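Local coordinates for hypothetical protein XCC3642 (Xanthomonas campestris pv. campestris, PDB 2E12) that is of unknown function but adopts a novel variant of the Sm-like fold, which elsewhere often binds RNA, so a role in RNA binding is conceivable but unproven, at residues A[41-54]-A[61-73]. Residues are numbered along the deposited sequence; the frame is centred on the assembly and turned at random.
Sequences IAGTVAVRPTIQTY and EGSNGQLRIDHLD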
loop_
_atom_site.group_PDB
_atom_site.type_symbol
_atom_site.label_atom_id
_atom_site.label_comp_id
_atom_site.label_asym_id
_atom_site.label_seq_id
_atom_site.Cartn_x
_atom_site.Cartn_y
_atom_site.Cartn_z
ATOM N N ILE A 41 -9.276 -19.198 0.416
ATOM C CA ILE A 41 -9.853 -19.528 1.711
ATOM C C ILE A 41 -10.836 -18.439 2.095
ATOM O O ILE A 41 -10.617 -17.264 1.813
ATOM C CB ILE A 41 -8.760 -19.641 2.803
ATOM C CG1 ILE A 41 -9.405 -20.006 4.144
ATOM C CG2 ILE A 41 -7.998 -18.323 2.924
ATOM C CD1 ILE A 41 -8.416 -20.374 5.234
ATOM N N ALA A 42 -11.931 -18.832 2.726
ATOM C CA ALA A 42 -12.941 -17.875 3.144
ATOM C C ALA A 42 -13.227 -18.107 4.612
ATOM O O ALA A 42 -13.139 -19.234 5.091
ATOM C CB ALA A 42 -14.197 -18.061 2.338
ATOM N N GLY A 43 -13.552 -17.035 5.323
ATOM C CA GLY A 43 -13.843 -17.169 6.731
ATOM C C GLY A 43 -13.770 -15.866 7.475
ATOM O O GLY A 43 -13.903 -14.784 6.882
ATOM N N THR A 44 -13.550 -15.960 8.781
ATOM C CA THR A 44 -13.455 -14.760 9.595
ATOM C C THR A 44 -12.028 -14.487 10.060
ATOM O O THR A 44 -11.330 -15.384 10.535
ATOM C CB THR A 44 -14.368 -14.854 10.837
ATOM O OG1 THR A 44 -15.657 -15.346 10.456
ATOM C CG2 THR A 44 -14.552 -13.474 11.457
ATOM N N VAL A 45 -11.597 -13.241 9.888
ATOM C CA VAL A 45 -10.278 -12.795 10.335
ATOM C C VAL A 45 -10.308 -12.892 11.863
ATOM O O VAL A 45 -11.003 -12.120 12.510
ATOM C CB VAL A 45 -10.027 -11.316 9.963
ATOM C CG1 VAL A 45 -8.631 -10.880 10.451
ATOM C CG2 VAL A 45 -10.152 -11.123 8.452
ATOM N N ALA A 46 -9.552 -13.829 12.434
ATOM C CA ALA A 46 -9.535 -14.000 13.889
ATOM C C ALA A 46 -9.086 -12.741 14.627
ATOM O O ALA A 46 -9.701 -12.331 15.601
ATOM C CB ALA A 46 -8.631 -15.178 14.271
ATOM N N VAL A 47 -8.006 -12.128 14.158
ATOM C CA VAL A 47 -7.480 -10.925 14.788
ATOM C C VAL A 47 -6.773 -10.103 13.704
ATOM O O VAL A 47 -6.157 -10.675 12.807
ATOM C CB VAL A 47 -6.500 -11.307 15.928
ATOM C CG1 VAL A 47 -5.268 -12.003 15.355
ATOM C CG2 VAL A 47 -6.108 -10.082 16.730
ATOM N N ARG A 48 -6.875 -8.773 13.764
ATOM C CA ARG A 48 -6.221 -7.941 12.752
ATOM C C ARG A 48 -4.746 -8.315 12.739
ATOM O O ARG A 48 -4.087 -8.290 13.778
ATOM C CB ARG A 48 -6.372 -6.446 13.069
ATOM C CG ARG A 48 -5.669 -5.539 12.052
ATOM C CD ARG A 48 -5.699 -4.063 12.456
ATOM N NE ARG A 48 -7.034 -3.477 12.365
ATOM C CZ ARG A 48 -7.310 -2.200 12.616
ATOM N NH1 ARG A 48 -6.346 -1.366 12.977
ATOM N NH2 ARG A 48 -8.555 -1.755 12.508
ATOM N N PRO A 49 -4.214 -8.689 11.564
ATOM C CA PRO A 49 -2.800 -9.069 11.470
ATOM C C PRO A 49 -1.873 -7.861 11.493
ATOM O O PRO A 49 -2.311 -6.724 11.307
ATOM C CB PRO A 49 -2.739 -9.825 10.150
ATOM C CG PRO A 49 -3.752 -9.109 9.318
ATOM C CD PRO A 49 -4.907 -8.925 10.283
ATOM N N THR A 50 -0.589 -8.116 11.726
ATOM C CA THR A 50 0.400 -7.046 11.779
ATOM C C THR A 50 1.616 -7.428 10.950
ATOM O O THR A 50 1.974 -8.605 10.876
ATOM C CB THR A 50 0.862 -6.804 13.227
ATOM O OG1 THR A 50 1.551 -7.966 13.703
ATOM C CG2 THR A 50 -0.336 -6.534 14.128
ATOM N N ILE A 51 2.240 -6.445 10.315
ATOM C CA ILE A 51 3.436 -6.710 9.520
ATOM C C ILE A 51 4.625 -6.565 10.466
ATOM O O ILE A 51 4.710 -5.582 11.210
ATOM C CB ILE A 51 3.574 -5.701 8.352
ATOM C CG1 ILE A 51 2.330 -5.769 7.458
ATOM C CG2 ILE A 51 4.820 -6.010 7.539
ATOM C CD1 ILE A 51 2.039 -7.148 6.880
ATOM N N GLN A 52 5.519 -7.554 10.461
ATOM C CA GLN A 52 6.685 -7.542 11.343
ATOM C C GLN A 52 7.982 -7.934 10.646
ATOM O O GLN A 52 8.006 -8.228 9.450
ATOM C CB GLN A 52 6.475 -8.508 12.509
ATOM C CG GLN A 52 5.186 -8.328 13.280
ATOM C CD GLN A 52 4.880 -9.515 14.173
ATOM O OE1 GLN A 52 5.731 -9.967 14.939
ATOM N NE2 GLN A 52 3.659 -10.023 14.083
ATOM N N THR A 53 9.059 -7.948 11.429
ATOM C CA THR A 53 10.392 -8.325 10.953
ATOM C C THR A 53 10.722 -9.773 11.342
ATOM O O THR A 53 10.537 -10.184 12.493
ATOM C CB THR A 53 11.475 -7.413 11.557
ATOM O OG1 THR A 53 11.194 -6.045 11.232
ATOM C CG2 THR A 53 12.844 -7.795 11.016
ATOM N N TYR A 54 11.239 -10.536 10.387
ATOM C CA TYR A 54 11.601 -11.941 10.629
ATOM C C TYR A 54 12.937 -12.242 9.960
ATOM O O TYR A 54 13.507 -11.375 9.307
ATOM C CB TYR A 54 10.545 -12.875 10.024
ATOM C CG TYR A 54 9.150 -12.761 10.610
ATOM C CD1 TYR A 54 8.816 -13.405 11.800
ATOM C CD2 TYR A 54 8.155 -12.034 9.953
ATOM C CE1 TYR A 54 7.525 -13.333 12.317
ATOM C CE2 TYR A 54 6.867 -11.955 10.462
ATOM C CZ TYR A 54 6.557 -12.607 11.643
ATOM O OH TYR A 54 5.279 -12.536 12.146
ATOM N N GLU A 61 17.062 -10.576 7.213
ATOM C CA GLU A 61 15.876 -9.943 7.821
ATOM C C GLU A 61 14.973 -9.197 6.826
ATOM O O GLU A 61 15.458 -8.544 5.896
ATOM C CB GLU A 61 16.307 -8.968 8.916
ATOM C CG GLU A 61 17.004 -9.624 10.079
ATOM C CD GLU A 61 17.103 -8.709 11.289
ATOM O OE1 GLU A 61 17.127 -9.251 12.411
ATOM O OE2 GLU A 61 17.154 -7.464 11.124
ATOM N N GLY A 62 13.662 -9.280 7.042
ATOM C CA GLY A 62 12.719 -8.617 6.147
ATOM C C GLY A 62 11.303 -8.595 6.706
ATOM O O GLY A 62 11.068 -9.042 7.828
ATOM N N SER A 63 10.351 -8.087 5.928
ATOM C CA SER A 63 8.974 -8.004 6.396
ATOM C C SER A 63 8.059 -9.112 5.895
ATOM O O SER A 63 8.289 -9.705 4.848
ATOM C CB SER A 63 8.379 -6.649 6.018
ATOM O OG SER A 63 9.041 -5.609 6.710
ATOM N N ASN A 64 7.014 -9.377 6.675
ATOM C CA ASN A 64 6.005 -10.383 6.360
ATOM C C ASN A 64 4.964 -10.354 7.480
ATOM O O ASN A 64 5.044 -9.520 8.378
ATOM C CB ASN A 64 6.632 -11.771 6.282
ATOM C CG ASN A 64 5.863 -12.705 5.366
ATOM O OD1 ASN A 64 4.665 -12.531 5.142
ATOM N ND2 ASN A 64 6.542 -13.713 4.855
ATOM N N GLY A 65 3.996 -11.264 7.424
ATOM C CA GLY A 65 2.966 -11.314 8.453
ATOM C C GLY A 65 2.210 -12.633 8.478
ATOM O O GLY A 65 2.205 -13.381 7.498
ATOM N N GLN A 66 1.565 -12.920 9.606
ATOM C CA GLN A 66 0.809 -14.153 9.760
ATOM C C GLN A 66 -0.652 -13.833 10.003
ATOM O O GLN A 66 -0.979 -12.998 10.842
ATOM C CB GLN A 66 1.378 -14.981 10.921
ATOM C CG GLN A 66 2.827 -15.432 10.676
ATOM C CD GLN A 66 3.417 -16.206 11.844
ATOM O OE1 GLN A 66 3.043 -17.348 12.091
ATOM N NE2 GLN A 66 4.332 -15.578 12.574
ATOM N N LEU A 67 -1.515 -14.516 9.254
ATOM C CA LEU A 67 -2.967 -14.346 9.320
ATOM C C LEU A 67 -3.640 -15.634 9.779
ATOM O O LEU A 67 -3.294 -16.726 9.323
ATOM C CB LEU A 67 -3.501 -13.979 7.935
ATOM C CG LEU A 67 -5.006 -13.885 7.677
ATOM C CD1 LEU A 67 -5.586 -12.705 8.422
ATOM C CD2 LEU A 67 -5.251 -13.724 6.184
ATOM N N ARG A 68 -4.584 -15.488 10.703
ATOM C CA ARG A 68 -5.351 -16.606 11.229
ATOM C C ARG A 68 -6.803 -16.405 10.805
ATOM O O ARG A 68 -7.376 -15.328 11.006
ATOM C CB ARG A 68 -5.272 -16.651 12.758
ATOM C CG ARG A 68 -6.056 -17.800 13.387
ATOM C CD ARG A 68 -6.115 -17.655 14.912
ATOM N NE ARG A 68 -7.443 -17.943 15.437
ATOM C CZ ARG A 68 -7.826 -17.726 16.689
ATOM N NH1 ARG A 68 -6.980 -17.215 17.582
ATOM N NH2 ARG A 68 -9.072 -17.992 17.045
ATOM N N ILE A 69 -7.388 -17.434 10.204
ATOM C CA ILE A 69 -8.771 -17.383 9.752
ATOM C C ILE A 69 -9.497 -18.510 10.474
ATOM O O ILE A 69 -8.990 -19.625 10.534
ATOM C CB ILE A 69 -8.879 -17.651 8.226
ATOM C CG1 ILE A 69 -7.960 -16.705 7.468
ATOM C CG2 ILE A 69 -10.323 -17.477 7.746
ATOM C CD1 ILE A 69 -8.253 -15.248 7.751
ATOM N N ASP A 70 -10.664 -18.214 11.028
ATOM C CA ASP A 70 -11.454 -19.235 11.691
ATOM C C ASP A 70 -12.780 -19.295 10.962
ATOM O O ASP A 70 -13.091 -18.449 10.131
ATOM C CB ASP A 70 -11.772 -18.890 13.146
ATOM C CG ASP A 70 -10.583 -18.388 13.923
ATOM O OD1 ASP A 70 -9.428 -18.763 13.617
ATOM O OD2 ASP A 70 -10.822 -17.611 14.873
ATOM N N HIS A 71 -13.566 -20.312 11.274
ATOM C CA HIS A 71 -14.893 -20.437 10.700
ATOM C C HIS A 71 -15.723 -21.431 11.473
ATOM O O HIS A 71 -15.460 -21.685 12.658
ATOM C CB HIS A 71 -14.899 -20.814 9.202
ATOM C CG HIS A 71 -13.630 -21.428 8.695
ATOM N ND1 HIS A 71 -12.779 -22.170 9.487
ATOM C CD2 HIS A 71 -13.089 -21.439 7.452
ATOM C CE1 HIS A 71 -11.769 -22.606 8.757
ATOM N NE2 HIS A 71 -11.931 -22.175 7.519
ATOM N N LEU A 72 -16.730 -21.984 10.812
ATOM C CA LEU A 72 -17.601 -22.948 11.447
ATOM C C LEU A 72 -17.882 -24.145 10.552
ATOM O O LEU A 72 -17.397 -25.253 10.809
ATOM C CB LEU A 72 -18.919 -22.274 11.831
ATOM C CG LEU A 72 -19.893 -23.083 12.700
ATOM C CD1 LEU A 72 -20.652 -24.108 11.865
ATOM C CD2 LEU A 72 -19.114 -23.753 13.827
ATOM N N ASP A 73 -18.663 -23.890 9.502
ATOM C CA ASP A 73 -19.098 -24.892 8.520
ATOM C C ASP A 73 -18.061 -25.187 7.425
ATOM O O ASP A 73 -17.814 -26.354 7.106
ATOM C CB ASP A 73 -20.436 -24.417 7.912
ATOM C CG ASP A 73 -20.876 -25.221 6.690
ATOM O OD1 ASP A 73 -20.956 -26.461 6.772
ATOM O OD2 ASP A 73 -21.163 -24.600 5.641
HETATM O O HOH W 1 -4.387 -12.825 12.145
HETATM O O HOH W 2 2.453 -11.378 11.891
HETATM O O HOH W 3 -0.215 -11.197 12.881
#
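A long antiparallel beta hairpin of the Sm-like fold, strands 44-55 and 61-70, makes up most of this contact, with 41-42 coming in from the neighbouring sheet; the two hairpin strands pair at both ends but part in the middle. At one end Thr44 and Asp70 form a hydrogen-bonded pair, Thr44 N reaching Asp70 O at 2.9 Å, and Ala46 N adds a bond to Arg68 O. At the other, Gln52 pairs with Asn64 and Tyr54 with Gly62 in the same manner.

Between them, residues 47-50 loop away from the 61-70 strand and water fills in for the missing backbone bonds. One molecule donates to Val47 O and accepts from Arg68 N; a second spans Thr50 O and Gln66 N and lies 3.1 Å from Tyr54 OH. The Tyr54 hydroxyl accepts a nearly straight bond (171°) from Gln66 NE2, 3.2 Å away, and OH lies in the plane of the Gln66 amide. With CG beside the backbone N (chi1 -63°), the tyrosine ring runs back along the hairpin, its edge toward Asn64 O, with CE2 3.7 Å from that oxygen. Trp82 of strand 79-82 meets the same ring edge-to-face.

In this bent, Sm-like architecture the chain turns a corner at Gly43, passing from the sheet of strand 40-42 to that of the hairpin; Ile69 CG2 packs 3.7 Å from Gly43 CA. Leu67 CD1 touches both Val45 CG1 and Pro49 CG, 4.1 Å from each; the valine crosses the leucine at about a right angle, the proline lies alongside, and Ile33 of strand 30-35 also touches Leu67. Across the sheet from these apolar groups, Arg68 grips Asp70 side-on in a salt bridge, NE to OD1 and NH2 to OD2, and Ala46 CB rests over one guanidinium face, offset toward the rim, 3.2 Å from Arg68 NE.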